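Local coordinates for protein naphthalene dioxygenase large subunit (Rhodococcus sp., PDB 2B1X) that is the large subunit of a Rieske-type oxygenase, pairing an iron-sulfur domain with a catalytic domain that holds an iron ion, at residues L262-G267 / I287-A292. Numbering follows the deposited sequence.
Sequences LPEFMG and IFRPTA
Arg289 sets CG over one face of the Phe265 ring, offset toward the rim and 4.3 Å from the ring centroid in a CH-pi contact, and meets Glu264 in a salt bridge. CG is placed there by standing anti to the backbone N (chi1 -170°). The Arg289 chain, bent at chi3, and that of Glu264 lie side by side, pointing the same way. NH1 reaches OE1 of Glu264 at 2.9 Å; the carboxylate oxygen lies in the guanidinium plane, but the nitrogen approaches from above the carboxylate plane and the bond is bent (134°). Phe265 CZ sits 3.5 Å from NH1, over a face of the guanidinium. At its edge, near the ring plane, Phe265 meets CD2 of Phe288 through its own CD2 at 3.6 Å, while Met266 crosses Phe288 at about a right angle, its SD 3.7 Å from CE1 in an oblique Met-aromatic contact. A hydrogen bond from Phe265 N to Arg289 O (2.8 Å) joins the backbones. A water accepts from Met266 N and lies within bonding distance of the O atoms of Arg289 and Thr291. The type I turn from Phe288 to Thr291 presents these carbonyls as the chain leaves helix 282-288 for strand 293-298. Helix 270-279 packs against both phenylalanines. Glu264 on NH1 and Glu286, salt-bridged to NH2, flank the guanidinium, consistent with a charged, rotationally restricted group.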
loop_
_atom_site.group_PDB
_atom_site.type_symbol
_atom_site.label_atom_id
_atom_site.label_comp_id
_atom_site.label_asym_id
_atom_site.label_seq_id
_atom_site.Cartn_x
_atom_site.Cartn_y
_atom_site.Cartn_z
ATOM N N LEU A 262 49.994 -10.158 0.501
ATOM C CA LEU A 262 49.209 -9.048 -0.003
ATOM C C LEU A 262 49.856 -7.799 0.546
ATOM O O LEU A 262 50.416 -7.835 1.643
ATOM C CB LEU A 262 47.755 -9.141 0.467
ATOM C CG LEU A 262 46.870 -10.225 -0.158
ATOM C CD1 LEU A 262 45.445 -10.147 0.397
ATOM C CD2 LEU A 262 46.889 -10.138 -1.683
ATOM N N PRO A 263 49.808 -6.709 -0.211
ATOM C CA PRO A 263 50.298 -5.419 0.275
ATOM C C PRO A 263 49.817 -5.123 1.696
ATOM O O PRO A 263 48.645 -5.346 2.026
ATOM C CB PRO A 263 49.702 -4.427 -0.730
ATOM C CG PRO A 263 49.629 -5.210 -2.008
ATOM C CD PRO A 263 49.321 -6.628 -1.603
ATOM N N GLU A 264 50.734 -4.637 2.530
ATOM C CA GLU A 264 50.399 -4.275 3.901
ATOM C C GLU A 264 49.402 -3.122 3.951
ATOM O O GLU A 264 49.316 -2.320 3.018
ATOM C CB GLU A 264 51.653 -3.904 4.679
ATOM C CG GLU A 264 52.611 -5.068 4.858
ATOM C CD GLU A 264 53.887 -4.691 5.607
ATOM O OE1 GLU A 264 54.198 -3.479 5.739
ATOM O OE2 GLU A 264 54.579 -5.627 6.061
ATOM N N PHE A 265 48.649 -3.063 5.047
ATOM C CA PHE A 265 47.729 -1.970 5.285
ATOM C C PHE A 265 46.705 -1.880 4.145
ATOM O O PHE A 265 46.386 -0.793 3.665
ATOM C CB PHE A 265 48.512 -0.653 5.452
ATOM C CG PHE A 265 49.577 -0.702 6.526
ATOM C CD1 PHE A 265 50.927 -0.551 6.193
ATOM C CD2 PHE A 265 49.236 -0.894 7.862
ATOM C CE1 PHE A 265 51.915 -0.575 7.176
ATOM C CE2 PHE A 265 50.203 -0.949 8.850
ATOM C CZ PHE A 265 51.563 -0.780 8.507
ATOM N N MET A 266 46.232 -3.046 3.698
ATOM C CA MET A 266 45.166 -3.143 2.688
ATOM C C MET A 266 45.589 -2.497 1.379
ATOM O O MET A 266 44.746 -2.108 0.561
ATOM C CB MET A 266 43.870 -2.488 3.186
ATOM C CG MET A 266 43.272 -3.148 4.391
ATOM S SD MET A 266 41.647 -2.497 4.721
ATOM C CE MET A 266 40.679 -3.485 3.493
ATOM N N GLY A 267 46.895 -2.343 1.197
ATOM C CA GLY A 267 47.410 -1.632 0.037
ATOM C C GLY A 267 47.011 -0.164 -0.059
ATOM O O GLY A 267 46.959 0.404 -1.155
ATOM N N ILE A 287 47.921 -4.743 14.370
ATOM C CA ILE A 287 46.640 -5.399 14.072
ATOM C C ILE A 287 46.181 -5.066 12.646
ATOM O O ILE A 287 45.701 -5.950 11.923
ATOM C CB ILE A 287 45.565 -5.052 15.145
ATOM C CG1 ILE A 287 45.864 -5.811 16.446
ATOM C CG2 ILE A 287 44.152 -5.288 14.622
ATOM C CD1 ILE A 287 45.100 -5.306 17.679
ATOM N N PHE A 288 46.357 -3.808 12.223
ATOM C CA PHE A 288 45.905 -3.406 10.882
ATOM C C PHE A 288 46.796 -3.942 9.765
ATOM O O PHE A 288 46.327 -4.183 8.648
ATOM C CB PHE A 288 45.790 -1.884 10.763
ATOM C CG PHE A 288 45.149 -1.416 9.475
ATOM C CD1 PHE A 288 43.920 -1.943 9.053
ATOM C CD2 PHE A 288 45.748 -0.422 8.709
ATOM C CE1 PHE A 288 43.298 -1.498 7.868
ATOM C CE2 PHE A 288 45.137 0.034 7.523
ATOM C CZ PHE A 288 43.909 -0.513 7.100
ATOM N N ARG A 289 48.080 -4.130 10.057
ATOM C CA ARG A 289 49.060 -4.405 9.007
ATOM C C ARG A 289 48.677 -5.516 7.984
ATOM O O ARG A 289 48.842 -5.315 6.765
ATOM C CB ARG A 289 50.426 -4.695 9.612
ATOM C CG ARG A 289 51.546 -4.756 8.594
ATOM C CD ARG A 289 52.906 -5.173 9.179
ATOM N NE ARG A 289 53.394 -4.182 10.141
ATOM C CZ ARG A 289 54.081 -3.089 9.815
ATOM N NH1 ARG A 289 54.372 -2.835 8.548
ATOM N NH2 ARG A 289 54.472 -2.245 10.762
ATOM N N PRO A 290 48.229 -6.677 8.462
ATOM C CA PRO A 290 47.862 -7.783 7.573
ATOM C C PRO A 290 46.344 -7.876 7.260
ATOM O O PRO A 290 45.885 -8.900 6.796
ATOM C CB PRO A 290 48.293 -9.002 8.385
ATOM C CG PRO A 290 48.080 -8.592 9.812
ATOM C CD PRO A 290 48.068 -7.074 9.876
ATOM N N THR A 291 45.580 -6.818 7.496
ATOM C CA THR A 291 44.120 -6.876 7.293
ATOM C C THR A 291 43.718 -6.955 5.824
ATOM O O THR A 291 44.318 -6.283 4.975
ATOM C CB THR A 291 43.488 -5.636 7.927
ATOM O OG1 THR A 291 43.578 -5.759 9.354
ATOM C CG2 THR A 291 41.967 -5.551 7.633
ATOM N N ALA A 292 42.708 -7.787 5.545
ATOM C CA ALA A 292 41.979 -7.789 4.270
ATOM C C ALA A 292 40.492 -7.384 4.433
ATOM O O ALA A 292 39.910 -6.710 3.560
ATOM C CB ALA A 292 42.063 -9.166 3.628
HETATM O O HOH W 1 46.907 -5.662 4.800
#